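Local coordinates for PKS_KS domain-containing protein (Photorhabdus luminescens subsp. laumondii, PDB 6SMO), which probably acts as a ketosynthase of the thiolase-like superfamily, joining acyl units by condensation, and here holds a poly-oxo dodecanal chain in its pocket, at residues A220-P224 with L225-S229; G368-L371 with A372-N375; V380-C383 with L384-K388. One frame throughout, in Å; residues are numbered along the deposited sequence.

Contacts 1, 2 and 3 follow one another along the chain, all in the ketosynthase domain. Contact 1 turns from strand 212-219 of the large mixed sheet into helix 224-233; contact 2 opens helix 372-388, and contact 3 lies on the last turns of that same helix. The centres of contacts 1 and 2 are about 13 Å apart, and both reach the bound poly-oxo chain; Pro221 CB and Leu371 CD1, at 4.1 Å, join them by packing. Contact 3 is about 17 Å from contact 2 and about 30 Å from contact 1, centre to centre, with contacts 1 and 3 on opposite sides of the chain's centre. Helix 372-388 therefore runs from the ligand pocket to packing against strands 29-37 and 431-438 and helix 44-53.

Contact 1 of 3, residues A220-P224 with L225-S229; sequences APLCP and LSIGS. With LKZ (3,5,7,9,11-pentakis(oxidanylidene)dodecanal), chain H.
Leu225 meets the bound chain, its branch leading away from the loop until CD1 is 3.2 Å from LKZ O24, while Val114 of the neighbouring Ketoacyl_synth_N domain-containing chain packs on the same side chain. Ser226 turns back to the loop. With OG opposite its backbone N (chi1 177°), the hydroxyl makes a weak hydrogen bond to Pro221 O, 3.0 Å away, and its CB lies 3.6 Å from Cys223 SG. Serine suits the place because its short hydroxyl can turn back to that carbonyl. Here strand 212-219 gives way to the helix through an inverse gamma turn centred on Leu222, with Cys223 at the N-cap position. Ile227 N donates a nearly straight bond (171°) to Cys223 O, and the isoleucine reaches back along the loop until CD1 is 3.9 Å from Leu222 CA. Trp63 and Tyr61 also touch this branched side chain. Gly228 N bonds Pro224 O; proline fits the start of the helix, where no backbone N-H is needed, and glycine fits because a side chain would point at the loop and crowd that carbonyl. Ser229 then faces the pocket, its OG 3.2 Å from LKZ C4.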
ATOM      1  N   ALA B 220      12.332  -1.518   5.766  1.00 37.57           N
ATOM      2  CA  ALA B 220      13.702  -1.031   6.067  1.00 37.88           C
ATOM      3  C   ALA B 220      13.752   0.485   5.873  1.00 38.17           C
ATOM      4  O   ALA B 220      14.427   0.942   4.959  1.00 38.39           O
ATOM      5  CB  ALA B 220      14.706  -1.731   5.203  1.00 37.83           C
ATOM      6  N   PRO B 221      13.123   1.289   6.747  1.00 38.62           N
ATOM      7  CA  PRO B 221      13.017   2.729   6.566  1.00 38.98           C
ATOM      8  C   PRO B 221      14.000   3.599   7.346  1.00 39.50           C
ATOM      9  O   PRO B 221      13.706   4.720   7.562  1.00 39.56           O
ATOM     10  CB  PRO B 221      11.622   2.937   7.146  1.00 38.93           C
ATOM     11  CG  PRO B 221      11.600   2.044   8.338  1.00 38.77           C
ATOM     12  CD  PRO B 221      12.444   0.857   7.949  1.00 38.74           C
ATOM     13  N   LEU B 222      15.078   3.006   7.840  1.00 39.92           N
ATOM     14  CA  LEU B 222      16.076   3.778   8.598  1.00 40.44           C
ATOM     15  C   LEU B 222      17.110   4.343   7.641  1.00 40.82           C
ATOM     16  O   LEU B 222      18.263   4.004   7.754  1.00 40.98           O
ATOM     17  CB  LEU B 222      16.690   2.860   9.644  1.00 40.65           C
ATOM     18  CG  LEU B 222      15.680   2.283  10.622  1.00 40.67           C
ATOM     19  CD1 LEU B 222      16.380   1.664  11.808  1.00 41.09           C
ATOM     20  CD2 LEU B 222      14.707   3.347  11.068  1.00 40.38           C
ATOM     21  N   CYS B 223      16.649   5.190   6.739  1.00 41.33           N
ATOM     22  CA  CYS B 223      17.462   5.933   5.762  1.00 42.24           C
ATOM     23  C   CYS B 223      17.092   7.403   5.908  1.00 42.02           C
ATOM     24  O   CYS B 223      16.024   7.703   6.404  1.00 41.39           O
ATOM     25  CB  CYS B 223      17.242   5.450   4.338  1.00 43.20           C
ATOM     26  SG  CYS B 223      15.518   5.377   3.803  1.00 44.82           S
ATOM     27  N   PRO B 224      17.950   8.341   5.500  1.00 42.39           N
ATOM     28  CA  PRO B 224      17.670   9.766   5.697  1.00 42.55           C
ATOM     29  C   PRO B 224      16.356  10.267   5.073  1.00 42.35           C
ATOM     30  O   PRO B 224      15.687  11.068   5.703  1.00 41.73           O
ATOM     31  CB  PRO B 224      18.859  10.465   5.017  1.00 42.88           C
ATOM     32  CG  PRO B 224      19.967   9.436   5.045  1.00 42.99           C
ATOM     33  CD  PRO B 224      19.262   8.108   4.879  1.00 42.58           C
ATOM     34  N   LEU B 225      16.033   9.802   3.861  1.00 42.73           N
ATOM     35  CA  LEU B 225      14.811  10.193   3.101  1.00 43.23           C
ATOM     36  C   LEU B 225      13.569   9.825   3.925  1.00 43.00           C
ATOM     37  O   LEU B 225      12.750  10.731   4.182  1.00 43.30           O
ATOM     38  CB  LEU B 225      14.844   9.518   1.720  1.00 43.82           C
ATOM     39  CG  LEU B 225      13.512   9.108   1.086  1.00 43.61           C
ATOM     40  CD1 LEU B 225      12.550  10.279   0.955  1.00 43.86           C
ATOM     41  CD2 LEU B 225      13.755   8.483  -0.278  1.00 43.83           C
ATOM     42  N   SER B 226      13.459   8.564   4.353  1.00 42.77           N
ATOM     43  CA  SER B 226      12.309   8.019   5.125  1.00 42.33           C
ATOM     44  C   SER B 226      12.187   8.733   6.478  1.00 42.06           C
ATOM     45  O   SER B 226      11.073   9.182   6.800  1.00 41.52           O
ATOM     46  CB  SER B 226      12.428   6.526   5.297  1.00 42.50           C
ATOM     47  OG  SER B 226      11.369   6.017   6.096  1.00 42.63           O
ATOM     48  N   ILE B 227      13.286   8.833   7.233  1.00 42.06           N
ATOM     49  CA  ILE B 227      13.316   9.464   8.590  1.00 42.83           C
ATOM     50  C   ILE B 227      13.047  10.968   8.440  1.00 42.99           C
ATOM     51  O   ILE B 227      12.258  11.504   9.241  1.00 43.18           O
ATOM     52  CB  ILE B 227      14.646   9.173   9.319  1.00 43.22           C
ATOM     53  CG1 ILE B 227      14.839   7.670   9.551  1.00 42.91           C
ATOM     54  CG2 ILE B 227      14.735   9.963  10.621  1.00 43.64           C
ATOM     55  CD1 ILE B 227      16.096   7.302  10.309  1.00 42.96           C
ATOM     56  N   GLY B 228      13.677  11.611   7.451  1.00 43.62           N
ATOM     57  CA  GLY B 228      13.523  13.047   7.149  1.00 44.21           C
ATOM     58  C   GLY B 228      12.104  13.401   6.732  1.00 43.68           C
ATOM     59  O   GLY B 228      11.647  14.507   7.085  1.00 43.99           O
ATOM     60  N   SER B 229      11.432  12.506   6.000  1.00 43.16           N
ATOM     61  CA  SER B 229      10.039  12.679   5.506  1.00 43.16           C
ATOM     62  C   SER B 229       9.077  12.822   6.691  1.00 43.24           C
ATOM     63  O   SER B 229       8.260  13.764   6.676  1.00 43.18           O
ATOM     64  CB  SER B 229       9.631  11.541   4.606  1.00 43.41           C
ATOM     65  OG  SER B 229       9.588  10.318   5.324  1.00 43.69           O
TER
HETATM   66  C4  LKZ H 501       8.072   8.375   3.248  1.00 56.67           C
HETATM   67  C5  LKZ H 501       6.911   7.717   2.546  1.00 55.90           C
HETATM   68  C6  LKZ H 501       6.552   6.289   2.969  1.00 54.13           C
HETATM   69  C7  LKZ H 501       5.228   6.316   3.699  1.00 53.98           C
HETATM   70  C8  LKZ H 501       4.585   5.002   4.159  1.00 53.57           C
HETATM   71  C10 LKZ H 501       1.908   5.265   8.642  1.00 50.39           C
HETATM   72  C22 LKZ H 501       9.288   8.250   2.352  1.00 57.45           C
HETATM   73  C11 LKZ H 501       2.840   4.184   9.127  1.00 49.00           C
HETATM   74  O19 LKZ H 501       3.659   4.374  10.009  1.00 50.76           O
HETATM   75  C3  LKZ H 501       2.020   5.182   7.132  1.00 51.25           C
HETATM   76  O23 LKZ H 501       1.021   5.058   6.444  1.00 51.50           O
HETATM   77  C2  LKZ H 501       3.432   5.124   6.533  1.00 52.69           C
HETATM   78  C9  LKZ H 501       3.379   5.376   5.026  1.00 53.28           C
HETATM   79  O20 LKZ H 501       2.432   5.946   4.519  1.00 54.56           O
HETATM   80  O21 LKZ H 501       4.711   7.380   3.962  1.00 53.48           O
HETATM   81  O22 LKZ H 501       6.316   8.310   1.661  1.00 56.92           O
HETATM   82  O24 LKZ H 501       9.633   9.142   1.591  1.00 58.84           O
HETATM   83  C23 LKZ H 501      10.056   6.947   2.459  1.00 57.56           C

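Contact 2 of 3, residues G368-L371 with A372-N375. With LKZ (3,5,7,9,11-pentakis(oxidanylidene)dodecanal), chain H.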
ATOM      1  N   GLY B 368       9.489   0.079  18.598  1.00 32.34           N
ATOM      2  CA  GLY B 368       9.305   1.286  17.769  1.00 32.11           C
ATOM      3  C   GLY B 368       8.361   0.991  16.618  1.00 32.07           C
ATOM      4  O   GLY B 368       7.699  -0.066  16.663  1.00 31.83           O
ATOM      5  N   HIS B 369       8.317   1.883  15.626  1.00 32.05           N
ATOM      6  CA  HIS B 369       7.366   1.776  14.491  1.00 31.85           C
ATOM      7  C   HIS B 369       8.082   1.378  13.197  1.00 31.85           C
ATOM      8  O   HIS B 369       8.841   2.182  12.671  1.00 32.00           O
ATOM      9  CB  HIS B 369       6.569   3.082  14.366  1.00 31.57           C
ATOM     10  CG  HIS B 369       5.292   2.955  13.606  1.00 31.17           C
ATOM     11  ND1 HIS B 369       4.961   1.828  12.911  1.00 30.75           N
ATOM     12  CD2 HIS B 369       4.285   3.821  13.404  1.00 30.96           C
ATOM     13  CE1 HIS B 369       3.802   1.995  12.325  1.00 30.68           C
ATOM     14  NE2 HIS B 369       3.369   3.201  12.617  1.00 30.84           N
ATOM     15  N   ALA B 370       7.765   0.191  12.685  1.00 31.88           N
ATOM     16  CA  ALA B 370       8.355  -0.377  11.453  1.00 31.80           C
ATOM     17  C   ALA B 370       7.358  -0.256  10.299  1.00 31.54           C
ATOM     18  O   ALA B 370       7.488  -1.011   9.349  1.00 31.41           O
ATOM     19  CB  ALA B 370       8.775  -1.803  11.687  1.00 31.86           C
ATOM     20  N   LEU B 371       6.378   0.635  10.439  1.00 31.24           N
ATOM     21  CA  LEU B 371       5.344   0.918   9.412  1.00 31.10           C
ATOM     22  C   LEU B 371       4.553  -0.354   9.117  1.00 31.06           C
ATOM     23  O   LEU B 371       3.891  -0.843  10.028  1.00 31.53           O
ATOM     24  CB  LEU B 371       5.958   1.536   8.151  1.00 31.21           C
ATOM     25  CG  LEU B 371       7.099   2.530   8.369  1.00 31.38           C
ATOM     26  CD1 LEU B 371       7.516   3.162   7.057  1.00 31.42           C
ATOM     27  CD2 LEU B 371       6.722   3.604   9.371  1.00 31.34           C
ATOM     28  N   ALA B 372       4.588  -0.823   7.871  1.00 30.82           N
ATOM     29  CA  ALA B 372       3.877  -2.050   7.451  1.00 30.68           C
ATOM     30  C   ALA B 372       4.405  -3.248   8.242  1.00 30.64           C
ATOM     31  O   ALA B 372       3.591  -4.054   8.700  1.00 31.18           O
ATOM     32  CB  ALA B 372       4.090  -2.264   5.980  1.00 30.47           C
ATOM     33  N   ALA B 373       5.719  -3.305   8.465  1.00 30.56           N
ATOM     34  CA  ALA B 373       6.360  -4.421   9.192  1.00 30.68           C
ATOM     35  C   ALA B 373       5.843  -4.541  10.633  1.00 30.71           C
ATOM     36  O   ALA B 373       5.796  -5.664  11.126  1.00 30.92           O
ATOM     37  CB  ALA B 373       7.858  -4.301   9.120  1.00 30.76           C
ATOM     38  N   ALA B 374       5.492  -3.426  11.279  1.00 30.66           N
ATOM     39  CA  ALA B 374       4.995  -3.401  12.673  1.00 30.58           C
ATOM     40  C   ALA B 374       3.732  -4.253  12.811  1.00 30.36           C
ATOM     41  O   ALA B 374       3.609  -4.916  13.827  1.00 30.57           O
ATOM     42  CB  ALA B 374       4.716  -1.982  13.085  1.00 30.69           C
ATOM     43  N   ASN B 375       2.836  -4.229  11.827  1.00 30.07           N
ATOM     44  CA  ASN B 375       1.598  -5.047  11.893  1.00 29.81           C
ATOM     45  C   ASN B 375       1.945  -6.533  11.978  1.00 29.60           C
ATOM     46  O   ASN B 375       1.364  -7.209  12.812  1.00 29.23           O
ATOM     47  CB  ASN B 375       0.728  -4.859  10.655  1.00 30.15           C
ATOM     48  CG  ASN B 375       0.345  -3.421  10.426  1.00 30.53           C
ATOM     49  OD1 ASN B 375       0.203  -2.662  11.375  1.00 30.98           O
ATOM     50  ND2 ASN B 375       0.165  -3.046   9.176  1.00 30.72           N
TER
HETATM   51  C4  LKZ H 501       8.072   8.375   3.248  1.00 56.67           C
HETATM   52  C5  LKZ H 501       6.911   7.717   2.546  1.00 55.90           C
HETATM   53  C6  LKZ H 501       6.552   6.289   2.969  1.00 54.13           C
HETATM   54  C7  LKZ H 501       5.228   6.316   3.699  1.00 53.98           C
HETATM   55  C8  LKZ H 501       4.585   5.002   4.159  1.00 53.57           C
HETATM   56  C10 LKZ H 501       1.908   5.265   8.642  1.00 50.39           C
HETATM   57  C22 LKZ H 501       9.288   8.250   2.352  1.00 57.45           C
HETATM   58  C11 LKZ H 501       2.840   4.184   9.127  1.00 49.00           C
HETATM   59  O19 LKZ H 501       3.659   4.374  10.009  1.00 50.76           O
HETATM   60  C3  LKZ H 501       2.020   5.182   7.132  1.00 51.25           C
HETATM   61  O23 LKZ H 501       1.021   5.058   6.444  1.00 51.50           O
HETATM   62  C2  LKZ H 501       3.432   5.124   6.533  1.00 52.69           C
HETATM   63  C9  LKZ H 501       3.379   5.376   5.026  1.00 53.28           C
HETATM   64  O20 LKZ H 501       2.432   5.946   4.519  1.00 54.56           O
HETATM   65  O21 LKZ H 501       4.711   7.380   3.962  1.00 53.48           O
HETATM   66  O22 LKZ H 501       6.316   8.310   1.661  1.00 56.92           O
HETATM   67  O24 LKZ H 501       9.633   9.142   1.591  1.00 58.84           O
HETATM   68  C23 LKZ H 501      10.056   6.947   2.459  1.00 57.56           C
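His369 and Ala374 meet where a loop enters helix 372-388, within the thiolase-like fold and beside the ligand pocket. The histidine side chain leaves with CG opposite the backbone N (chi1 -160°), which carries the imidazole between helix and ligand: ND1 lies 3.8 Å from Ala374 CB, and NE2 is 2.9 Å from LKZ O19. Both neighbours approach the ring obliquely. Outside the segments, Phe258 meets this ring edge-to-face, and His332 meets it with the two planes at about 80°. Ala370 and Ala373 put methyl against methyl, CB to CB 3.7 Å. Alanine suits these places because its short side chain lets the loop and the start of the helix lie close, and weak hydrogen bonds, each spanning three residues, run from Ala373 N to Ala370 O and from Ala374 N to Leu371 O. Leu371 has positive phi (60°), unusual for a residue with a side chain; its CG stands opposite the carbonyl carbon, and the branch runs away from the helix into the pocket, where Ala130 and Cys191 also touch it. The amide of Asn375 offers both a donor and an acceptor: ND2 bonds Cys191 O, in the loop carrying that pocket residue, and OD1 bonds Ser425 OG on strand 420-427. At the ligand, Leu371 CD2 comes to 3.2 Å from LKZ O19.

Contact 3 of 3, residues V380-C383 with L384-K388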
ATOM      1  N   VAL B 380       2.952 -11.626  14.859  1.00 30.31           N
ATOM      2  CA  VAL B 380       3.828 -12.747  15.320  1.00 30.24           C
ATOM      3  C   VAL B 380       3.780 -12.795  16.852  1.00 30.47           C
ATOM      4  O   VAL B 380       3.598 -13.899  17.402  1.00 30.74           O
ATOM      5  CB  VAL B 380       5.274 -12.606  14.799  1.00 29.92           C
ATOM      6  CG1 VAL B 380       6.238 -13.536  15.523  1.00 29.90           C
ATOM      7  CG2 VAL B 380       5.356 -12.830  13.296  1.00 29.89           C
ATOM      8  N   ALA B 381       3.939 -11.638  17.504  1.00 30.73           N
ATOM      9  CA  ALA B 381       3.893 -11.468  18.977  1.00 31.32           C
ATOM     10  C   ALA B 381       2.522 -11.899  19.510  1.00 31.56           C
ATOM     11  O   ALA B 381       2.478 -12.565  20.562  1.00 32.01           O
ATOM     12  CB  ALA B 381       4.195 -10.034  19.341  1.00 31.22           C
ATOM     13  N   LEU B 382       1.450 -11.529  18.801  1.00 31.61           N
ATOM     14  CA  LEU B 382       0.041 -11.853  19.152  1.00 31.57           C
ATOM     15  C   LEU B 382      -0.155 -13.374  19.170  1.00 31.77           C
ATOM     16  O   LEU B 382      -0.813 -13.873  20.105  1.00 31.62           O
ATOM     17  CB  LEU B 382      -0.891 -11.181  18.138  1.00 31.84           C
ATOM     18  CG  LEU B 382      -2.373 -11.546  18.242  1.00 32.11           C
ATOM     19  CD1 LEU B 382      -2.898 -11.333  19.652  1.00 32.26           C
ATOM     20  CD2 LEU B 382      -3.194 -10.738  17.251  1.00 32.46           C
ATOM     21  N   CYS B 383       0.388 -14.078  18.171  1.00 31.80           N
ATOM     22  CA  CYS B 383       0.298 -15.557  18.026  1.00 32.12           C
ATOM     23  C   CYS B 383       1.017 -16.239  19.197  1.00 32.16           C
ATOM     24  O   CYS B 383       0.467 -17.225  19.725  1.00 32.74           O
ATOM     25  CB  CYS B 383       0.874 -16.017  16.692  1.00 32.23           C
ATOM     26  SG  CYS B 383      -0.112 -15.477  15.269  1.00 32.46           S
ATOM     27  N   LEU B 384       2.187 -15.722  19.593  1.00 31.77           N
ATOM     28  CA  LEU B 384       2.995 -16.231  20.735  1.00 31.84           C
ATOM     29  C   LEU B 384       2.256 -15.971  22.056  1.00 32.27           C
ATOM     30  O   LEU B 384       2.328 -16.842  22.947  1.00 32.47           O
ATOM     31  CB  LEU B 384       4.367 -15.550  20.729  1.00 31.70           C
ATOM     32  CG  LEU B 384       5.294 -15.945  19.581  1.00 31.48           C
ATOM     33  CD1 LEU B 384       6.434 -14.949  19.432  1.00 31.47           C
ATOM     34  CD2 LEU B 384       5.836 -17.353  19.780  1.00 31.50           C
ATOM     35  N   GLU B 385       1.584 -14.820  22.173  1.00 32.33           N
ATOM     36  CA  GLU B 385       0.822 -14.406  23.385  1.00 32.58           C
ATOM     37  C   GLU B 385      -0.328 -15.390  23.640  1.00 32.83           C
ATOM     38  O   GLU B 385      -0.495 -15.806  24.803  1.00 32.93           O
ATOM     39  CB  GLU B 385       0.286 -12.980  23.233  1.00 32.27           C
ATOM     40  CG  GLU B 385       1.307 -11.907  23.561  1.00 32.36           C
ATOM     41  CD  GLU B 385       0.808 -10.490  23.346  1.00 32.43           C
ATOM     42  OE1 GLU B 385       0.396 -10.177  22.213  1.00 32.57           O
ATOM     43  OE2 GLU B 385       0.819  -9.702  24.312  1.00 33.00           O
ATOM     44  N   ILE B 386      -1.088 -15.737  22.594  1.00 33.11           N
ATOM     45  CA  ILE B 386      -2.258 -16.666  22.668  1.00 33.93           C
ATOM     46  C   ILE B 386      -1.753 -18.076  23.004  1.00 35.53           C
ATOM     47  O   ILE B 386      -2.384 -18.736  23.855  1.00 36.23           O
ATOM     48  CB  ILE B 386      -3.075 -16.634  21.359  1.00 33.47           C
ATOM     49  CG1 ILE B 386      -3.777 -15.284  21.174  1.00 33.12           C
ATOM     50  CG2 ILE B 386      -4.062 -17.793  21.301  1.00 33.53           C
ATOM     51  CD1 ILE B 386      -4.271 -15.028  19.770  1.00 33.12           C
ATOM     52  N   GLU B 387      -0.669 -18.510  22.354  1.00 36.43           N
ATOM     53  CA  GLU B 387      -0.026 -19.838  22.563  1.00 37.61           C
ATOM     54  C   GLU B 387       0.370 -20.001  24.034  1.00 37.78           C
ATOM     55  O   GLU B 387      -0.018 -21.020  24.640  1.00 38.70           O
ATOM     56  CB  GLU B 387       1.205 -19.999  21.669  1.00 38.13           C
ATOM     57  CG  GLU B 387       1.084 -21.134  20.668  1.00 39.12           C
ATOM     58  CD  GLU B 387       1.514 -22.490  21.199  1.00 40.48           C
ATOM     59  OE1 GLU B 387       0.696 -23.431  21.144  1.00 41.71           O
ATOM     60  OE2 GLU B 387       2.667 -22.604  21.660  1.00 40.79           O
ATOM     61  N   LYS B 388       1.106 -19.027  24.578  1.00 37.59           N
ATOM     62  CA  LYS B 388       1.755 -19.105  25.916  1.00 37.72           C
ATOM     63  C   LYS B 388       0.846 -18.499  26.994  1.00 37.34           C
ATOM     64  O   LYS B 388       1.272 -18.479  28.167  1.00 36.98           O
ATOM     65  CB  LYS B 388       3.125 -18.421  25.858  1.00 37.74           C
ATOM     66  CG  LYS B 388       4.168 -19.161  25.028  1.00 38.09           C
ATOM     67  CD  LYS B 388       5.350 -18.308  24.621  1.00 38.09           C
ATOM     68  CE  LYS B 388       6.340 -19.047  23.744  1.00 38.48           C
ATOM     69  NZ  LYS B 388       7.217 -19.945  24.535  1.00 38.66           N
TER
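Leu382 and Ile386 meet one turn apart on helix 372-388, a buried alpha-helix that packs on strands 29-37 and 431-438, in the central helical layer of the thiolase fold. The i to i+4 spacing brings these side chains onto one flank. The two side chains cross at a slant, and their methyl ends touch, CD1 of Leu382 to CD1 of Ile386 at 3.9 Å. Leu382 starts with CG opposite its backbone N (chi1 173°), whereas the CG1 branch of Ile386 is opposite the carbonyl carbon, and from these different starts the two CD1 atoms converge.

Val380 and Leu384 are arranged otherwise: they lie side by side and point the same way, with Val380 CG1 4.2 Å from Leu384 CD1. Branched apolar chains set alongside each other suit this flank, where Val380 faces Val36 of strand 29-37 and Leu384 faces Phe47 of helix 44-53; Met437 of strand 431-438 packs on Leu382, Ile386 and Cys383, whose compact side chain suits a place where two strands come close.

Glu385 is the polar member. Its chain lies back alongside the preceding turn, CG 3.3 Å from Ala381 O, and is extended beyond CG, which brings OE1 to 3.5 Å from Leu382 CA. A long arm with two oxygens suits a buried place where two N-H groups and a tyrosine hydroxyl come together: OE2 accepts hydrogen bonds from His392 N and Asn361 ND2, and OE1 has a weak one with Tyr328 OH.

The backbone beneath is regular. Leu384, Glu385, Ile386 and Glu387 each donate to the carbonyl four residues earlier, and the last of these bonds joins Glu387 N to Cys383 O at 3.1 Å.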